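Local coordinates for cytoplasmic protein (Cryptococcus neoformans var. grubii serotype A, PDB 7LPO) that probably hydrolyses steryl beta-glucosides, acting as a sterylglucosidase of glycoside hydrolase family 5, at residues A[468-476]-A[497-507]; A[525-536]-A[579-590]. All blocks are in the same frame, centred on the assembly; numbering follows the deposited sequence.

Contact 1 of 2, residues A[468-476]-A[497-507]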
# COMPACT_ATOMS: atom_id res chain seq x y z
N ASN A 468 2.14 -17.78 15.32
CA ASN A 468 1.48 -16.99 14.28
C ASN A 468 0.40 -17.88 13.68
O ASN A 468 0.22 -19.03 14.11
CB ASN A 468 2.47 -16.48 13.22
CG ASN A 468 2.00 -15.21 12.54
OD1 ASN A 468 0.81 -15.05 12.24
ND2 ASN A 468 2.92 -14.28 12.28
N ALA A 469 -0.33 -17.35 12.71
CA ALA A 469 -1.44 -18.09 12.14
C ALA A 469 -1.62 -17.70 10.68
O ALA A 469 -1.32 -16.57 10.28
CB ALA A 469 -2.74 -17.83 12.91
N ASP A 470 -2.12 -18.65 9.90
CA ASP A 470 -2.26 -18.49 8.46
C ASP A 470 -3.55 -17.73 8.17
O ASP A 470 -4.61 -18.33 7.96
CB ASP A 470 -2.25 -19.85 7.78
CG ASP A 470 -2.54 -19.77 6.29
OD1 ASP A 470 -2.51 -18.65 5.73
OD2 ASP A 470 -2.78 -20.83 5.69
N ALA A 471 -3.45 -16.40 8.13
CA ALA A 471 -4.65 -15.57 8.02
C ALA A 471 -5.33 -15.70 6.67
O ALA A 471 -6.56 -15.64 6.57
CB ALA A 471 -4.29 -14.10 8.29
N ILE A 472 -4.55 -15.85 5.59
CA ILE A 472 -5.16 -16.01 4.27
C ILE A 472 -5.92 -17.34 4.19
O ILE A 472 -7.03 -17.40 3.67
CB ILE A 472 -4.09 -15.90 3.18
CG1 ILE A 472 -3.69 -14.43 3.01
CG2 ILE A 472 -4.59 -16.49 1.88
CD1 ILE A 472 -2.77 -14.15 1.84
N GLY A 473 -5.32 -18.42 4.69
CA GLY A 473 -6.01 -19.69 4.67
C GLY A 473 -7.29 -19.69 5.49
O GLY A 473 -8.26 -20.36 5.12
N VAL A 474 -7.31 -18.96 6.60
CA VAL A 474 -8.53 -18.83 7.38
C VAL A 474 -9.57 -18.06 6.59
O VAL A 474 -10.72 -18.50 6.45
CB VAL A 474 -8.23 -18.14 8.73
CG1 VAL A 474 -9.50 -17.52 9.30
CG2 VAL A 474 -7.61 -19.13 9.70
N ILE A 475 -9.19 -16.90 6.06
CA ILE A 475 -10.11 -16.07 5.28
C ILE A 475 -10.75 -16.88 4.17
O ILE A 475 -11.92 -16.69 3.83
CB ILE A 475 -9.37 -14.85 4.70
CG1 ILE A 475 -9.13 -13.81 5.79
CG2 ILE A 475 -10.14 -14.27 3.54
CD1 ILE A 475 -7.98 -12.88 5.47
N ARG A 476 -9.99 -17.80 3.57
CA ARG A 476 -10.43 -18.56 2.42
C ARG A 476 -10.93 -19.95 2.79
O ARG A 476 -10.97 -20.84 1.93
CB ARG A 476 -9.30 -18.65 1.40
CG ARG A 476 -8.97 -17.29 0.80
CD ARG A 476 -8.03 -17.37 -0.38
NE ARG A 476 -7.65 -16.02 -0.79
CZ ARG A 476 -6.98 -15.72 -1.90
NH1 ARG A 476 -6.60 -16.69 -2.72
NH2 ARG A 476 -6.68 -14.46 -2.17
N ILE A 497 4.19 -18.32 6.31
CA ILE A 497 4.03 -17.01 5.68
C ILE A 497 4.49 -17.07 4.23
O ILE A 497 3.86 -16.47 3.35
CB ILE A 497 4.78 -15.93 6.49
CG1 ILE A 497 4.20 -15.92 7.90
CG2 ILE A 497 4.65 -14.57 5.81
CD1 ILE A 497 4.40 -14.66 8.67
N GLN A 498 5.56 -17.81 3.95
CA GLN A 498 5.95 -18.00 2.56
C GLN A 498 4.84 -18.69 1.78
O GLN A 498 4.64 -18.39 0.59
CB GLN A 498 7.24 -18.82 2.51
CG GLN A 498 7.87 -18.88 1.14
CD GLN A 498 9.19 -19.62 1.17
OE1 GLN A 498 9.23 -20.83 0.96
NE2 GLN A 498 10.27 -18.91 1.44
N GLY A 499 4.12 -19.61 2.41
CA GLY A 499 2.98 -20.22 1.76
C GLY A 499 1.85 -19.25 1.48
O GLY A 499 1.17 -19.36 0.45
N GLU A 500 1.66 -18.26 2.36
CA GLU A 500 0.65 -17.24 2.10
C GLU A 500 0.99 -16.42 0.87
O GLU A 500 0.12 -16.10 0.06
CB GLU A 500 0.48 -16.34 3.32
CG GLU A 500 -0.20 -17.01 4.51
CD GLU A 500 -0.52 -16.01 5.63
OE1 GLU A 500 0.36 -15.73 6.46
OE2 GLU A 500 -1.66 -15.51 5.67
N LEU A 501 2.26 -16.04 0.71
CA LEU A 501 2.63 -15.28 -0.48
C LEU A 501 2.46 -16.11 -1.74
O LEU A 501 2.19 -15.57 -2.81
CB LEU A 501 4.07 -14.77 -0.36
CG LEU A 501 4.33 -13.46 0.38
CD1 LEU A 501 3.67 -12.32 -0.34
CD2 LEU A 501 3.86 -13.54 1.83
N ALA A 502 2.63 -17.43 -1.64
CA ALA A 502 2.45 -18.29 -2.81
C ALA A 502 0.99 -18.30 -3.26
O ALA A 502 0.71 -18.43 -4.45
CB ALA A 502 2.91 -19.72 -2.50
N VAL A 503 0.05 -18.16 -2.32
CA VAL A 503 -1.36 -18.11 -2.67
C VAL A 503 -1.66 -16.87 -3.51
O VAL A 503 -2.41 -16.92 -4.49
CB VAL A 503 -2.23 -18.16 -1.40
CG1 VAL A 503 -3.68 -17.78 -1.71
CG2 VAL A 503 -2.16 -19.54 -0.75
N LEU A 504 -1.07 -15.74 -3.14
CA LEU A 504 -1.31 -14.52 -3.90
C LEU A 504 -0.69 -14.61 -5.29
O LEU A 504 -1.28 -14.13 -6.26
CB LEU A 504 -0.74 -13.31 -3.16
CG LEU A 504 -1.38 -12.91 -1.84
CD1 LEU A 504 -0.68 -11.64 -1.35
CD2 LEU A 504 -2.86 -12.68 -1.99
N LYS A 505 0.50 -15.19 -5.39
CA LYS A 505 1.09 -15.43 -6.70
C LYS A 505 0.15 -16.27 -7.56
O LYS A 505 -0.03 -16.00 -8.75
CB LYS A 505 2.45 -16.13 -6.55
CG LYS A 505 3.46 -15.78 -7.62
CD LYS A 505 4.82 -16.45 -7.33
CE LYS A 505 5.75 -16.41 -8.53
NZ LYS A 505 6.68 -17.59 -8.58
N GLN A 506 -0.50 -17.27 -6.95
CA GLN A 506 -1.36 -18.17 -7.70
C GLN A 506 -2.64 -17.48 -8.16
O GLN A 506 -3.15 -17.79 -9.24
CB GLN A 506 -1.68 -19.40 -6.85
CG GLN A 506 -2.44 -20.50 -7.58
CD GLN A 506 -1.61 -21.18 -8.65
OE1 GLN A 506 -0.39 -21.26 -8.56
NE2 GLN A 506 -2.28 -21.67 -9.69
N ASP A 507 -3.16 -16.53 -7.38
CA ASP A 507 -4.32 -15.75 -7.83
C ASP A 507 -4.07 -15.14 -9.20
O ASP A 507 -4.99 -15.02 -10.02
CB ASP A 507 -4.63 -14.62 -6.84
CG ASP A 507 -5.24 -15.10 -5.55
OD1 ASP A 507 -5.57 -16.30 -5.43
OD2 ASP A 507 -5.40 -14.26 -4.64
O HOH W 1 -0.58 -14.28 8.31

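Contact 2 of 2, residues A[525-536]-A[579-590]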
# COMPACT_ATOMS: atom_id res chain seq x y z
N PRO A 525 6.22 -3.47 11.90
CA PRO A 525 6.34 -2.31 12.80
C PRO A 525 7.63 -2.32 13.60
O PRO A 525 8.02 -3.34 14.18
CB PRO A 525 5.12 -2.46 13.72
CG PRO A 525 4.93 -3.98 13.80
CD PRO A 525 5.29 -4.50 12.42
N TYR A 526 8.28 -1.17 13.66
CA TYR A 526 9.53 -1.02 14.39
C TYR A 526 9.32 -0.57 15.83
O TYR A 526 10.23 -0.74 16.66
CB TYR A 526 10.45 -0.04 13.67
CG TYR A 526 11.17 -0.66 12.49
CD1 TYR A 526 12.35 -1.35 12.66
CD2 TYR A 526 10.64 -0.59 11.21
CE1 TYR A 526 13.00 -1.94 11.59
CE2 TYR A 526 11.29 -1.19 10.13
CZ TYR A 526 12.47 -1.86 10.34
OH TYR A 526 13.13 -2.42 9.30
N ASP A 527 8.15 -0.02 16.16
CA ASP A 527 7.86 0.42 17.52
C ASP A 527 7.36 -0.72 18.40
O ASP A 527 6.45 -0.54 19.21
CB ASP A 527 6.84 1.57 17.50
CG ASP A 527 5.56 1.22 16.75
OD1 ASP A 527 5.60 0.40 15.80
OD2 ASP A 527 4.50 1.81 17.08
N MET A 528 7.97 -1.90 18.26
CA MET A 528 7.57 -3.06 19.04
C MET A 528 7.93 -2.90 20.51
O MET A 528 8.87 -2.18 20.86
CB MET A 528 8.26 -4.31 18.54
CG MET A 528 7.99 -4.65 17.12
SD MET A 528 8.90 -6.13 16.72
CE MET A 528 8.11 -6.56 15.16
N ASP A 529 7.19 -3.61 21.37
CA ASP A 529 7.57 -3.79 22.77
C ASP A 529 7.62 -2.46 23.51
O ASP A 529 8.54 -2.20 24.30
CB ASP A 529 8.91 -4.52 22.87
CG ASP A 529 8.89 -5.89 22.21
OD1 ASP A 529 7.96 -6.66 22.51
OD2 ASP A 529 9.78 -6.19 21.38
N ASP A 530 6.62 -1.62 23.27
CA ASP A 530 6.55 -0.31 23.90
C ASP A 530 7.81 0.50 23.62
O ASP A 530 8.28 1.26 24.47
CB ASP A 530 6.30 -0.44 25.40
CG ASP A 530 5.00 -1.17 25.72
OD1 ASP A 530 4.00 -0.95 25.00
OD2 ASP A 530 4.99 -1.97 26.68
N LYS A 531 8.37 0.32 22.42
CA LYS A 531 9.50 1.11 21.94
C LYS A 531 10.76 0.84 22.76
O LYS A 531 11.59 1.74 22.98
CB LYS A 531 9.16 2.60 21.93
CG LYS A 531 7.89 2.94 21.16
CD LYS A 531 7.68 4.45 21.06
CE LYS A 531 6.47 4.80 20.21
NZ LYS A 531 6.33 6.29 20.06
N LYS A 532 10.93 -0.41 23.19
CA LYS A 532 12.12 -0.79 23.95
C LYS A 532 13.38 -0.52 23.15
O LYS A 532 14.41 -0.12 23.71
CB LYS A 532 12.03 -2.25 24.36
CG LYS A 532 13.18 -2.75 25.21
CD LYS A 532 12.91 -4.19 25.66
CE LYS A 532 14.04 -4.74 26.53
NZ LYS A 532 14.14 -4.00 27.82
N ALA A 533 13.33 -0.74 21.83
CA ALA A 533 14.51 -0.49 21.00
C ALA A 533 14.86 0.99 20.93
O ALA A 533 16.00 1.34 20.57
CB ALA A 533 14.28 -1.02 19.58
N TYR A 534 13.93 1.86 21.25
CA TYR A 534 14.19 3.29 21.27
C TYR A 534 14.69 3.77 22.62
O TYR A 534 15.02 4.95 22.76
CB TYR A 534 12.94 4.08 20.87
CG TYR A 534 12.37 3.68 19.52
CD1 TYR A 534 13.13 3.00 18.58
CD2 TYR A 534 11.05 3.98 19.20
CE1 TYR A 534 12.59 2.63 17.36
CE2 TYR A 534 10.51 3.62 17.99
CZ TYR A 534 11.28 2.96 17.07
OH TYR A 534 10.72 2.61 15.85
N GLY A 535 14.75 2.88 23.61
CA GLY A 535 15.17 3.28 24.94
C GLY A 535 14.07 3.84 25.80
O GLY A 535 14.36 4.45 26.83
N TYR A 536 12.81 3.60 25.44
CA TYR A 536 11.69 4.27 26.09
C TYR A 536 11.23 3.60 27.37
O TYR A 536 10.45 4.20 28.12
CB TYR A 536 10.51 4.36 25.13
CG TYR A 536 10.51 5.56 24.22
CD1 TYR A 536 11.69 6.03 23.65
CD2 TYR A 536 9.33 6.22 23.92
CE1 TYR A 536 11.69 7.14 22.81
CE2 TYR A 536 9.32 7.33 23.08
CZ TYR A 536 10.49 7.78 22.53
OH TYR A 536 10.47 8.89 21.70
N HIS A 579 11.19 8.63 16.69
CA HIS A 579 10.79 7.62 17.68
C HIS A 579 9.49 8.01 18.37
O HIS A 579 8.65 7.15 18.67
CB HIS A 579 11.88 7.42 18.72
CG HIS A 579 13.10 6.74 18.20
ND1 HIS A 579 14.25 6.60 18.94
CD2 HIS A 579 13.35 6.17 17.00
CE1 HIS A 579 15.16 5.99 18.21
NE2 HIS A 579 14.64 5.70 17.03
N GLU A 580 9.32 9.29 18.69
CA GLU A 580 8.17 9.71 19.48
C GLU A 580 6.86 9.50 18.71
O GLU A 580 5.89 8.98 19.26
CB GLU A 580 8.32 11.17 19.88
CG GLU A 580 7.20 11.68 20.77
CD GLU A 580 7.41 13.11 21.21
OE1 GLU A 580 8.39 13.74 20.76
OE2 GLU A 580 6.58 13.60 22.00
N TRP A 581 6.82 9.91 17.44
CA TRP A 581 5.59 9.85 16.67
C TRP A 581 5.65 8.88 15.50
O TRP A 581 4.71 8.82 14.70
CB TRP A 581 5.22 11.25 16.16
CG TRP A 581 4.99 12.20 17.26
CD1 TRP A 581 5.83 13.20 17.66
CD2 TRP A 581 3.86 12.26 18.13
NE1 TRP A 581 5.28 13.87 18.71
CE2 TRP A 581 4.07 13.32 19.02
CE3 TRP A 581 2.68 11.51 18.23
CZ2 TRP A 581 3.15 13.66 20.01
CZ3 TRP A 581 1.78 11.85 19.20
CH2 TRP A 581 2.02 12.90 20.09
N GLY A 582 6.73 8.11 15.38
CA GLY A 582 6.82 7.14 14.30
C GLY A 582 6.83 7.82 12.95
O GLY A 582 7.50 8.84 12.74
N ASP A 583 6.06 7.25 12.01
CA ASP A 583 5.93 7.80 10.67
C ASP A 583 5.05 9.07 10.64
O ASP A 583 4.79 9.55 9.53
CB ASP A 583 5.34 6.76 9.70
CG ASP A 583 6.23 5.54 9.50
OD1 ASP A 583 7.44 5.57 9.83
OD2 ASP A 583 5.70 4.52 9.00
N ASN A 584 4.62 9.56 11.80
CA ASN A 584 3.78 10.76 11.91
C ASN A 584 2.40 10.52 11.31
O ASN A 584 1.79 11.43 10.73
CB ASN A 584 4.43 11.97 11.24
CG ASN A 584 5.75 12.33 11.86
OD1 ASN A 584 5.80 12.69 13.03
ND2 ASN A 584 6.83 12.21 11.09
N TRP A 585 1.88 9.30 11.47
CA TRP A 585 0.59 8.93 10.89
C TRP A 585 -0.01 7.80 11.72
O TRP A 585 0.38 6.63 11.57
CB TRP A 585 0.76 8.54 9.44
CG TRP A 585 -0.53 8.36 8.70
CD1 TRP A 585 -1.28 9.34 8.12
CD2 TRP A 585 -1.21 7.12 8.45
NE1 TRP A 585 -2.40 8.79 7.53
CE2 TRP A 585 -2.38 7.43 7.72
CE3 TRP A 585 -0.96 5.79 8.80
CZ2 TRP A 585 -3.29 6.46 7.32
CZ3 TRP A 585 -1.86 4.82 8.39
CH2 TRP A 585 -3.01 5.16 7.66
N ASN A 586 -0.94 8.15 12.60
CA ASN A 586 -1.84 7.21 13.26
C ASN A 586 -1.10 6.20 14.13
O ASN A 586 -1.62 5.11 14.41
CB ASN A 586 -2.71 6.48 12.23
CG ASN A 586 -3.75 7.40 11.60
OD1 ASN A 586 -4.07 8.45 12.14
ND2 ASN A 586 -4.29 6.99 10.45
N GLY A 587 0.08 6.54 14.59
CA GLY A 587 0.83 5.66 15.46
C GLY A 587 1.63 4.60 14.75
O GLY A 587 2.26 3.79 15.42
N GLU A 588 1.61 4.59 13.42
CA GLU A 588 2.40 3.62 12.67
C GLU A 588 3.87 4.02 12.63
O GLU A 588 4.21 5.21 12.60
CB GLU A 588 1.87 3.48 11.25
CG GLU A 588 0.53 2.80 11.19
CD GLU A 588 0.20 2.27 9.81
OE1 GLU A 588 0.96 2.54 8.86
OE2 GLU A 588 -0.83 1.59 9.68
N ASP A 589 4.74 3.01 12.61
CA ASP A 589 6.18 3.26 12.58
C ASP A 589 6.81 2.11 11.79
O ASP A 589 7.33 1.14 12.35
CB ASP A 589 6.77 3.37 13.99
CG ASP A 589 8.24 3.76 13.99
OD1 ASP A 589 8.88 3.69 12.93
OD2 ASP A 589 8.74 4.13 15.07
N LEU A 590 6.75 2.23 10.47
CA LEU A 590 7.21 1.17 9.58
C LEU A 590 8.39 1.60 8.72
O LEU A 590 8.77 0.86 7.82
CB LEU A 590 6.06 0.69 8.69
CG LEU A 590 5.09 -0.30 9.34
CD1 LEU A 590 3.96 0.44 10.02
CD2 LEU A 590 4.52 -1.28 8.30
O HOH W 2 3.58 0.37 13.80

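Contact 1 of 2, residues A[468-476]-A[497-507]
The R476 guanidinium meets the D507 carboxylate edge to edge, with their planes only 11° apart. It is an end-on, two-nitrogen salt bridge: NH1 of R476 bonds OD1 of D507 at 2.9 Å, and NH2 of R476 bonds OD2 of D507 at 2.8 Å. Each oxygen uses its syn lone pair. The arginine chain runs extended from CG to NE, which carries the group out to the far end of 497-507. V503 CG1 approaches R476 NH1 obliquely. Q434 also bonds D507 OD1, so this oxygen has two donors.

A second carboxylate works at the start of helix 471-475. E500 OE2 accepts from I472 N at 2.9 Å, nearly straight at 168°. The donor comes in on the anti side, somewhat out of the carboxylate plane. D470 OD1 takes G473 N at 3.0 Å from above the plane. D470 OD1 and E500 OE2 lie 3.3 Å apart, both acceptors. The helix N terminus probably offsets their repulsion. D470 OD2 bonds Y479 OH. Water 1 sits between A469 O and E500 OE1.

Between these two polar sites I472 makes the apolar contact. With CG1 anti to the carbonyl carbon (chi1 -75°) and the chain extended beyond it, CD1 reaches L504 CD2 at 4.1 Å. Its CG2 lies 3.9 Å from V503 CG1. N468 ND2 rests by I497 CD1 and bonds D455.

D470 is the N-cap of helix 471-475, and E500 accepts a further first-turn N-H. The short helix thus packs on helix 490-512, which precedes strand 518-522 of the family 5 TIM barrel.

Contact 2 of 2, residues A[525-536]-A[579-590]
The two loops join through one backbone bond, Y526 N to D589 O, at 2.8 Å and nearly linear (176°), beside the close approach of P525 to L590. The Y526 ring turns its edge to D589 O.

Y534 and H579 form an offset stack. Their centroids are 3.7 Å apart and their planes almost parallel, at 3°. H579 CD2 lies over the centre of the tyrosine ring. H579 NE2 bonds D597, which with the stack helps to hold the imidazole in place.

Y534 OH bonds D589 OD2 at 2.6 Å, from above the carboxylate plane. The D589 side chain leaves the backbone with CG on the far side from N (chi1 -174°), and this turns the carboxylate to Y534. The other oxygen, OD1, is taken by R660 and N577. D527 runs antiparallel alongside D589, its OD1 and CG against D589 CB. Water 2 links D527 OD1 to D589 N, while D527 OD2 pairs with K462.

The extended K531 chain brings NZ to H579 O at 2.8 Å, in the carbonyl plane. Y536 OH sits near H579 CB and E580 CB.

These loops follow the last two barrel strands. E588 bonds a bound Tris molecule, consistent with the active-site end of a family 5 TIM barrel.

In the fold
Both contacts belong to the later part of the barrel-forming chain. The chain leaves strand 447-449, passes helix 456-461 and enters contact 1 at strand 467-469. Contact 1 closes the excursion through strand 486-488 and ties it to helix 490-512. The chain then forms strand 518-522 and enters 525-536. Contact 2 closes a longer loop that takes in helix 547-559 and strand 567-570, and returns at 579-590. The contacts are in series and neither nests nor crosses. The centres of contact 1 and contact 2 are about 27 Å apart, and the nearest atoms of contact 1 and contact 2 about 10 Å. Helix 547-559 touches both: I497 of contact 1 packs on it, and so does Y526 of contact 2.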